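PA14 domain-containing protein (Clostridium clariflavum, PDB 6QDI) is the calcium-binding tandem PA14 region of a membrane anti-sigma factor that probably senses biomass by binding plant polysaccharides outside the cell. Local coordinates at residues Trp30-Pro35 / Pro188-Asn193; Lys120-Ser125 / Arg130-Thr135; Asp165-Pro170 / Asp235-Ser240. All blocks are in the same frame, centred on the assembly; numbering follows the deposited sequence.

Overall arrangement
The three contacts rank clearly by buried surface. Interaction 2 buries 557 Å² and is partly buried, whereas interactions 1 and 3 bury 96 and 120 Å² and lie at the surface. Interaction 2 joins two strands inside the first PA14 domain through backbone bonds, a salt bridge and apolar contacts; interaction 1 joins the two PA14 domains through one lysine; interaction 3 sets a loop of the second domain against a tryptophan, without a direct hydrogen bond. Interactions 1 and 2 share a sheet, since strands 27-31 and 117-125 are neighbours in it. Interactions 2 and 3 lie on opposite sides of the chain's centre, their own centres about 47 Å apart.

Interaction 1 of 3, residues Trp30-Pro35 / Pro188-Asn193; sequences WGVNSP and PSKSIN
Lys190 reaches across to the backbone of Val32, where its NZ donates a hydrogen bond of 2.8 Å to Val32 O. The lysine chain runs straight through chi2 and chi3 and then kinks at its last torsion (chi4 -93°), which swings the ammonium group onto the carbonyl. The approach is from above the peptide rather than along a lone pair: NZ stands 38° out of the carbonyl plane. The two side chains cross at about a right angle, and Val32 flanks the ammonium, with CB and CG2 each 3.7 Å from Lys190 NZ. Asn33 adds a looser touch from its amide oxygen, OD1 lying 4.3 Å from Lys190 CE, while the same OD1 is hydrogen-bonded to Asn41. Both sides present the contact from turns. Gly31, with positive phi, and Val32 are the central pair of a type II' turn closed by Asn33 N to Trp30 O (3.1 Å). Lys190 and Ser191 are the central pair of a type I turn, and Ser189 OG accepts from Ser191 N at 3.1 Å, an ST turn that spans Lys190. NZ also forms a salt bridge with Glu43, which sits in sequence between the calcium ligands Asp42 and Ser44. The arrangement is thus a small polar, turn-to-turn bridge between the two tandem PA14 domains, beside a calcium site of the first.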
loop_
_atom_site.group_PDB
_atom_site.type_symbol
_atom_site.label_atom_id
_atom_site.label_comp_id
_atom_site.label_asym_id
_atom_site.label_seq_id
_atom_site.Cartn_x
_atom_site.Cartn_y
_atom_site.Cartn_z
ATOM N N TRP A 30 10.688 11.901 -6.604
ATOM C CA TRP A 30 9.978 11.112 -7.608
ATOM C C TRP A 30 9.082 11.944 -8.515
ATOM O O TRP A 30 8.538 11.418 -9.491
ATOM C CB TRP A 30 9.194 9.995 -6.918
ATOM C CG TRP A 30 10.053 8.952 -6.339
ATOM C CD1 TRP A 30 10.975 8.172 -6.993
ATOM C CD2 TRP A 30 10.078 8.507 -4.982
ATOM N NE1 TRP A 30 11.567 7.296 -6.138
ATOM C CE2 TRP A 30 11.013 7.462 -4.896
ATOM C CE3 TRP A 30 9.400 8.898 -3.829
ATOM C CZ2 TRP A 30 11.276 6.784 -3.703
ATOM C CZ3 TRP A 30 9.679 8.215 -2.634
ATOM C CH2 TRP A 30 10.596 7.195 -2.594
ATOM N N GLY A 31 8.891 13.243 -8.198
ATOM C CA GLY A 31 7.995 14.032 -9.009
ATOM C C GLY A 31 6.615 13.455 -8.862
ATOM O O GLY A 31 6.229 12.981 -7.798
ATOM N N VAL A 32 5.894 13.437 -9.972
ATOM C CA VAL A 32 4.554 12.842 -9.976
ATOM C C VAL A 32 4.575 11.427 -10.509
ATOM O O VAL A 32 3.500 10.854 -10.744
ATOM C CB VAL A 32 3.492 13.688 -10.722
ATOM C CG1 VAL A 32 3.286 14.991 -9.967
ATOM C CG2 VAL A 32 3.867 13.947 -12.159
ATOM N N ASN A 33 5.746 10.838 -10.719
ATOM C CA ASN A 33 5.832 9.467 -11.234
ATOM C C ASN A 33 6.154 8.489 -10.156
ATOM O O ASN A 33 6.529 8.848 -9.066
ATOM C CB ASN A 33 6.878 9.390 -12.301
ATOM C CG ASN A 33 6.410 10.083 -13.542
ATOM O OD1 ASN A 33 5.230 9.948 -13.944
ATOM N ND2 ASN A 33 7.269 10.869 -14.117
ATOM N N SER A 34 6.027 7.239 -10.489
ATOM C CA SER A 34 6.206 6.184 -9.589
ATOM C C SER A 34 7.667 5.980 -9.143
ATOM O O SER A 34 8.584 6.272 -9.932
ATOM C CB SER A 34 5.733 4.955 -10.407
ATOM O OG SER A 34 5.872 3.826 -9.681
ATOM N N PRO A 35 7.908 5.355 -7.974
ATOM C CA PRO A 35 9.298 4.969 -7.686
ATOM C C PRO A 35 9.844 3.829 -8.491
ATOM O O PRO A 35 11.061 3.629 -8.471
ATOM C CB PRO A 35 9.290 4.528 -6.209
ATOM C CG PRO A 35 8.034 4.983 -5.671
ATOM C CD PRO A 35 7.047 5.147 -6.794
ATOM N N PRO A 188 -7.514 5.785 -9.479
ATOM C CA PRO A 188 -6.889 4.479 -9.732
ATOM C C PRO A 188 -5.857 4.468 -10.842
ATOM O O PRO A 188 -5.114 3.492 -10.949
ATOM C CB PRO A 188 -8.118 3.576 -10.063
ATOM C CG PRO A 188 -9.242 4.235 -9.334
ATOM C CD PRO A 188 -8.983 5.705 -9.582
ATOM N N SER A 189 -5.842 5.525 -11.648
ATOM C CA SER A 189 -4.905 5.677 -12.746
ATOM C C SER A 189 -4.843 7.153 -13.031
ATOM O O SER A 189 -5.809 7.880 -12.754
ATOM C CB SER A 189 -5.393 4.937 -13.998
ATOM O OG SER A 189 -4.550 5.225 -15.070
ATOM N N LYS A 190 -3.758 7.611 -13.640
ATOM C CA LYS A 190 -3.718 8.984 -14.146
ATOM C C LYS A 190 -4.729 9.214 -15.248
ATOM O O LYS A 190 -4.991 10.369 -15.565
ATOM C CB LYS A 190 -2.314 9.390 -14.615
ATOM C CG LYS A 190 -1.337 9.581 -13.471
ATOM C CD LYS A 190 0.054 9.821 -13.992
ATOM C CE LYS A 190 1.080 9.921 -12.884
ATOM N NZ LYS A 190 1.309 11.301 -12.466
ATOM N N SER A 191 -5.294 8.160 -15.850
ATOM C CA SER A 191 -6.369 8.343 -16.813
ATOM C C SER A 191 -7.680 8.796 -16.188
ATOM O O SER A 191 -8.596 9.181 -16.891
ATOM C CB SER A 191 -6.603 7.045 -17.588
ATOM O OG SER A 191 -7.084 6.030 -16.729
ATOM N N ILE A 192 -7.763 8.759 -14.851
ATOM C CA ILE A 192 -8.949 9.127 -14.067
ATOM C C ILE A 192 -8.667 10.444 -13.374
ATOM O O ILE A 192 -7.709 10.576 -12.611
ATOM C CB ILE A 192 -9.323 8.009 -13.080
ATOM C CG1 ILE A 192 -9.632 6.714 -13.841
ATOM C CG2 ILE A 192 -10.447 8.407 -12.159
ATOM C CD1 ILE A 192 -10.963 6.708 -14.596
ATOM N N ASN A 193 -9.501 11.439 -13.636
ATOM C CA ASN A 193 -9.332 12.753 -13.046
ATOM C C ASN A 193 -9.249 12.663 -11.514
ATOM O O ASN A 193 -9.994 11.903 -10.872
ATOM C CB ASN A 193 -10.469 13.667 -13.449
ATOM C CG ASN A 193 -10.176 15.111 -13.119
ATOM O OD1 ASN A 193 -9.168 15.666 -13.507
ATOM N ND2 ASN A 193 -11.033 15.685 -12.358
#

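Interaction 2 of 3, residues Lys120-Ser125 / Arg130-Thr135; sequences KLEWSS and RSIVPT
Leu121 O is approached by three groups: Val133 N donates to it at 3.1 Å, a water donates to Leu121 O from 3.3 Å, and the CA-H of Ile132 makes a longer contact. The same water also donates to Val133 O. Two residues further along the strand, Trp123 and Ser131 form an antiparallel hydrogen-bonded pair, with Trp123 N to Ser131 O at 2.9 Å and the reciprocal bond from Ser131 N to Trp123 O. Glu122 and Ile132 are the neighbouring non-hydrogen-bonded pair. These bridges add the short strand 131-132 to strand 117-125, in an antiparallel sheet of the first PA14 domain. On the face that carries Trp123 and Ser131, chi1 of 64° puts the indole where Val133 CG2 lies over one ring face, 3.9 Å from the five-membered ring centroid, a CH-pi contact. At the ring edge, a second water accepts from Trp123 NE1 at 3.0 Å and also bonds Ser131 OG. Arg130 grips Glu122 in a side-on salt bridge through two nitrogens, NE to OE2 and NH2 to OE1, both 2.9 Å. The carboxylate lies in line with the guanidinium's edge, yet the two planes are 49° apart, and both oxygens are met from above the carboxylate plane. Arg130 has a further cation-pi partner in Tyr64.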
loop_
_atom_site.group_PDB
_atom_site.type_symbol
_atom_site.label_atom_id
_atom_site.label_comp_id
_atom_site.label_asym_id
_atom_site.label_seq_id
_atom_site.Cartn_x
_atom_site.Cartn_y
_atom_site.Cartn_z
ATOM N N LYS A 120 13.964 12.755 1.975
ATOM C CA LYS A 120 15.412 12.852 2.121
ATOM C C LYS A 120 15.774 12.826 3.590
ATOM O O LYS A 120 15.234 13.632 4.359
ATOM C CB LYS A 120 15.900 14.195 1.511
ATOM C CG LYS A 120 17.374 14.449 1.459
ATOM C CD LYS A 120 17.679 15.721 0.644
ATOM C CE LYS A 120 19.011 16.391 0.908
ATOM N NZ LYS A 120 19.271 17.351 -0.183
ATOM N N LEU A 121 16.692 11.927 3.963
ATOM C CA LEU A 121 17.172 11.779 5.362
ATOM C C LEU A 121 18.617 12.251 5.489
ATOM O O LEU A 121 19.526 11.674 4.860
ATOM C CB LEU A 121 17.087 10.307 5.793
ATOM C CG LEU A 121 17.553 10.033 7.213
ATOM C CD1 LEU A 121 16.630 10.649 8.240
ATOM C CD2 LEU A 121 17.716 8.534 7.383
ATOM N N GLU A 122 18.780 13.269 6.323
ATOM C CA GLU A 122 20.098 13.823 6.657
ATOM C C GLU A 122 20.366 13.630 8.123
ATOM O O GLU A 122 19.454 13.398 8.943
ATOM C CB GLU A 122 20.157 15.334 6.314
ATOM C CG GLU A 122 20.000 15.637 4.834
ATOM C CD GLU A 122 19.809 17.108 4.643
ATOM O OE1 GLU A 122 18.656 17.554 4.700
ATOM O OE2 GLU A 122 20.824 17.843 4.581
ATOM N N TRP A 123 21.642 13.802 8.492
ATOM C CA TRP A 123 22.047 13.831 9.899
ATOM C C TRP A 123 23.118 14.896 10.122
ATOM O O TRP A 123 23.768 15.364 9.198
ATOM C CB TRP A 123 22.494 12.449 10.432
ATOM C CG TRP A 123 23.722 11.829 9.828
ATOM C CD1 TRP A 123 24.548 12.344 8.850
ATOM C CD2 TRP A 123 24.293 10.598 10.231
ATOM N NE1 TRP A 123 25.553 11.453 8.590
ATOM C CE2 TRP A 123 25.424 10.373 9.430
ATOM C CE3 TRP A 123 23.921 9.635 11.152
ATOM C CZ2 TRP A 123 26.197 9.221 9.552
ATOM C CZ3 TRP A 123 24.692 8.498 11.284
ATOM C CH2 TRP A 123 25.799 8.287 10.478
ATOM N N SER A 124 23.258 15.293 11.387
ATOM C CA SER A 124 24.392 16.093 11.833
ATOM C C SER A 124 24.673 15.738 13.303
ATOM O O SER A 124 23.843 15.181 14.032
ATOM C CB SER A 124 24.119 17.584 11.699
ATOM O OG SER A 124 23.154 18.033 12.628
ATOM N N SER A 125 25.868 16.105 13.728
ATOM C CA SER A 125 26.248 16.076 15.141
ATOM C C SER A 125 27.387 17.065 15.314
ATOM O O SER A 125 27.830 17.684 14.336
ATOM C CB SER A 125 26.653 14.667 15.536
ATOM O OG SER A 125 27.909 14.256 15.006
ATOM N N ARG A 130 26.384 18.436 8.519
ATOM C CA ARG A 130 25.075 18.032 8.007
ATOM C C ARG A 130 25.209 17.481 6.608
ATOM O O ARG A 130 25.809 18.081 5.718
ATOM C CB ARG A 130 24.139 19.170 7.993
ATOM C CG ARG A 130 22.778 18.831 7.406
ATOM C CD ARG A 130 21.793 19.938 7.586
ATOM N NE ARG A 130 20.537 19.629 6.895
ATOM C CZ ARG A 130 19.394 20.262 7.084
ATOM N NH1 ARG A 130 19.291 21.282 7.920
ATOM N NH2 ARG A 130 18.329 19.892 6.410
ATOM N N SER A 131 24.619 16.312 6.410
ATOM C CA SER A 131 24.752 15.580 5.153
ATOM C C SER A 131 23.660 14.537 5.056
ATOM O O SER A 131 23.121 14.097 6.070
ATOM C CB SER A 131 26.111 14.854 5.099
ATOM O OG SER A 131 26.240 13.910 6.141
ATOM N N ILE A 132 23.382 14.079 3.841
ATOM C CA ILE A 132 22.608 12.877 3.644
ATOM C C ILE A 132 23.278 11.771 4.454
ATOM O O ILE A 132 24.493 11.607 4.449
ATOM C CB ILE A 132 22.544 12.520 2.145
ATOM C CG1 ILE A 132 21.718 13.576 1.405
ATOM C CG2 ILE A 132 21.967 11.110 1.935
ATOM C CD1 ILE A 132 20.254 13.498 1.754
ATOM N N VAL A 133 22.481 10.943 5.130
ATOM C CA VAL A 133 23.061 9.815 5.860
ATOM C C VAL A 133 23.678 8.888 4.812
ATOM O O VAL A 133 22.981 8.448 3.897
ATOM C CB VAL A 133 22.036 9.054 6.707
ATOM C CG1 VAL A 133 22.759 7.918 7.402
ATOM C CG2 VAL A 133 21.413 9.971 7.736
ATOM N N PRO A 134 24.996 8.643 4.895
ATOM C CA PRO A 134 25.672 7.996 3.761
ATOM C C PRO A 134 25.577 6.479 3.742
ATOM O O PRO A 134 25.376 5.826 4.794
ATOM C CB PRO A 134 27.116 8.407 3.941
ATOM C CG PRO A 134 27.263 8.581 5.417
ATOM C CD PRO A 134 25.953 9.125 5.911
ATOM N N THR A 135 25.767 5.899 2.575
ATOM C CA THR A 135 25.557 4.482 2.396
ATOM C C THR A 135 26.445 3.623 3.285
ATOM O O THR A 135 26.014 2.555 3.756
ATOM C CB THR A 135 25.666 4.101 0.905
ATOM O OG1 THR A 135 25.049 2.826 0.654
ATOM C CG2 THR A 135 27.114 4.079 0.406
HETATM O O HOH W 1 20.156 8.659 3.714
HETATM O O HOH W 2 27.974 11.875 6.898
#

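Interaction 3 of 3, residues Asp165-Pro170 / Asp235-Ser240; sequences DNLTNP and DKWTAS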
loop_
_atom_site.group_PDB
_atom_site.type_symbol
_atom_site.label_atom_id
_atom_site.label_comp_id
_atom_site.label_asym_id
_atom_site.label_seq_id
_atom_site.Cartn_x
_atom_site.Cartn_y
_atom_site.Cartn_z
ATOM N N ASP A 165 -18.624 8.841 -10.655
ATOM C CA ASP A 165 -18.844 7.962 -9.491
ATOM C C ASP A 165 -19.957 6.947 -9.666
ATOM O O ASP A 165 -20.245 6.220 -8.735
ATOM C CB ASP A 165 -18.951 8.806 -8.219
ATOM C CG ASP A 165 -20.218 9.545 -8.091
ATOM O OD1 ASP A 165 -21.218 9.158 -8.735
ATOM O OD2 ASP A 165 -20.274 10.515 -7.293
ATOM N N ASN A 166 -20.573 6.911 -10.852
ATOM C CA ASN A 166 -21.760 6.124 -11.089
ATOM C C ASN A 166 -21.566 5.122 -12.225
ATOM O O ASN A 166 -22.532 4.774 -12.910
ATOM C CB ASN A 166 -22.969 7.022 -11.363
ATOM C CG ASN A 166 -22.842 7.773 -12.674
ATOM O OD1 ASN A 166 -21.757 7.806 -13.244
ATOM N ND2 ASN A 166 -23.927 8.332 -13.174
ATOM N N LEU A 167 -20.344 4.632 -12.417
ATOM C CA LEU A 167 -20.046 3.605 -13.420
ATOM C C LEU A 167 -20.302 4.105 -14.833
ATOM O O LEU A 167 -20.687 3.354 -15.705
ATOM C CB LEU A 167 -20.773 2.280 -13.152
ATOM C CG LEU A 167 -20.489 1.680 -11.767
ATOM C CD1 LEU A 167 -21.382 0.463 -11.515
ATOM C CD2 LEU A 167 -19.018 1.255 -11.567
ATOM N N THR A 168 -19.989 5.383 -15.072
ATOM C CA THR A 168 -20.059 5.969 -16.432
ATOM C C THR A 168 -18.785 6.757 -16.723
ATOM O O THR A 168 -17.973 7.058 -15.826
ATOM C CB THR A 168 -21.303 6.858 -16.651
ATOM O OG1 THR A 168 -21.175 8.063 -15.880
ATOM C CG2 THR A 168 -22.554 6.093 -16.277
ATOM N N ASN A 169 -18.602 7.071 -17.998
ATOM C CA ASN A 169 -17.398 7.744 -18.505
ATOM C C ASN A 169 -16.154 6.874 -18.336
ATOM O O ASN A 169 -15.193 7.246 -17.644
ATOM C CB ASN A 169 -17.212 9.145 -17.924
ATOM C CG ASN A 169 -16.369 10.043 -18.824
ATOM O OD1 ASN A 169 -16.019 9.673 -19.946
ATOM N ND2 ASN A 169 -16.002 11.214 -18.319
ATOM N N PRO A 170 -16.161 5.687 -18.944
ATOM C CA PRO A 170 -15.028 4.775 -18.803
ATOM C C PRO A 170 -13.749 5.378 -19.403
ATOM O O PRO A 170 -13.772 5.976 -20.474
ATOM C CB PRO A 170 -15.444 3.554 -19.642
ATOM C CG PRO A 170 -16.432 4.111 -20.639
ATOM C CD PRO A 170 -17.187 5.134 -19.859
ATOM N N ASP A 235 -25.099 -4.898 -0.613
ATOM C CA ASP A 235 -25.714 -3.781 -1.334
ATOM C C ASP A 235 -25.454 -2.505 -0.578
ATOM O O ASP A 235 -26.285 -2.098 0.248
ATOM C CB ASP A 235 -27.220 -4.051 -1.517
ATOM C CG ASP A 235 -27.940 -2.992 -2.363
ATOM O OD1 ASP A 235 -27.292 -2.111 -2.912
ATOM O OD2 ASP A 235 -29.190 -3.049 -2.474
ATOM N N LYS A 236 -24.305 -1.892 -0.831
ATOM C CA LYS A 236 -23.851 -0.730 -0.061
ATOM C C LYS A 236 -23.468 0.420 -1.000
ATOM O O LYS A 236 -22.621 1.238 -0.675
ATOM C CB LYS A 236 -22.722 -1.131 0.898
ATOM C CG LYS A 236 -23.156 -2.049 1.997
ATOM C CD LYS A 236 -24.070 -1.383 3.000
ATOM C CE LYS A 236 -24.571 -2.408 3.995
ATOM N NZ LYS A 236 -25.351 -1.823 5.100
ATOM N N TRP A 237 -24.123 0.497 -2.161
ATOM C CA TRP A 237 -23.767 1.452 -3.195
ATOM C C TRP A 237 -23.969 2.874 -2.759
ATOM O O TRP A 237 -23.190 3.738 -3.113
ATOM C CB TRP A 237 -24.584 1.175 -4.451
ATOM C CG TRP A 237 -24.134 1.932 -5.619
ATOM C CD1 TRP A 237 -24.848 2.835 -6.361
ATOM C CD2 TRP A 237 -22.842 1.853 -6.259
ATOM N NE1 TRP A 237 -24.095 3.325 -7.383
ATOM C CE2 TRP A 237 -22.851 2.758 -7.328
ATOM C CE3 TRP A 237 -21.667 1.144 -6.002
ATOM C CZ2 TRP A 237 -21.745 2.934 -8.156
ATOM C CZ3 TRP A 237 -20.572 1.332 -6.836
ATOM C CH2 TRP A 237 -20.630 2.218 -7.885
ATOM N N THR A 238 -25.019 3.125 -2.001
ATOM C CA THR A 238 -25.282 4.479 -1.527
ATOM C C THR A 238 -24.983 4.633 -0.058
ATOM O O THR A 238 -25.471 5.588 0.569
ATOM C CB THR A 238 -26.728 4.892 -1.799
ATOM O OG1 THR A 238 -27.594 3.935 -1.207
ATOM C CG2 THR A 238 -26.975 4.959 -3.285
ATOM N N ALA A 239 -24.169 3.734 0.514
ATOM C CA ALA A 239 -23.958 3.770 1.949
ATOM C C ALA A 239 -23.244 5.101 2.359
ATOM O O ALA A 239 -23.480 5.572 3.470
ATOM C CB ALA A 239 -23.199 2.538 2.396
ATOM N N SER A 240 -22.423 5.687 1.471
ATOM C CA SER A 240 -21.751 6.989 1.683
ATOM C C SER A 240 -21.116 6.943 3.064
ATOM O O SER A 240 -21.442 7.780 3.940
ATOM C CB SER A 240 -22.778 8.138 1.527
ATOM O OG SER A 240 -22.186 9.431 1.527
#
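Trp237 gives up most surface here, and the far rim of its six-membered ring does the touching. Its CH2 lies 3.9 Å from Leu167 CG, with Leu167 CD1 and CD2 both 4.1 Å from that same atom, so the branched end of the leucine packs against the CH2/CZ2 corner from one side of the indole plane. Two torsions bring the partners together. Trp237 CG is anti to the backbone N (chi1 -170°), projecting the indole from a type I turn that spans Lys236 to Ala239; Leu167 CB points toward the ring, and its CG is anti to the carbonyl carbon (chi1 -56°). Asp165 contributes its backbone instead of its carboxylate: Asp165 O stands 3.7 Å from Trp237 CZ2. Beside them, Asn166 CA meets the ring edge near its plane, and Thr168 OG1 donates a 2.7 Å bond to Asn166 OD1 that ties the loop to itself. The loop lies near a calcium site of the second PA14 domain, the Asp165 side chain about 7 Å from the ion. Arg265 links the two sides from outside, with a salt bridge to Asp165 OD1, a hydrogen bond to Trp237 O and a cation-pi contact with the indole. With no hydrogen bond between the segments, their direct contact is mainly apolar and van der Waals in kind, while polar links between the two sides run through Arg265.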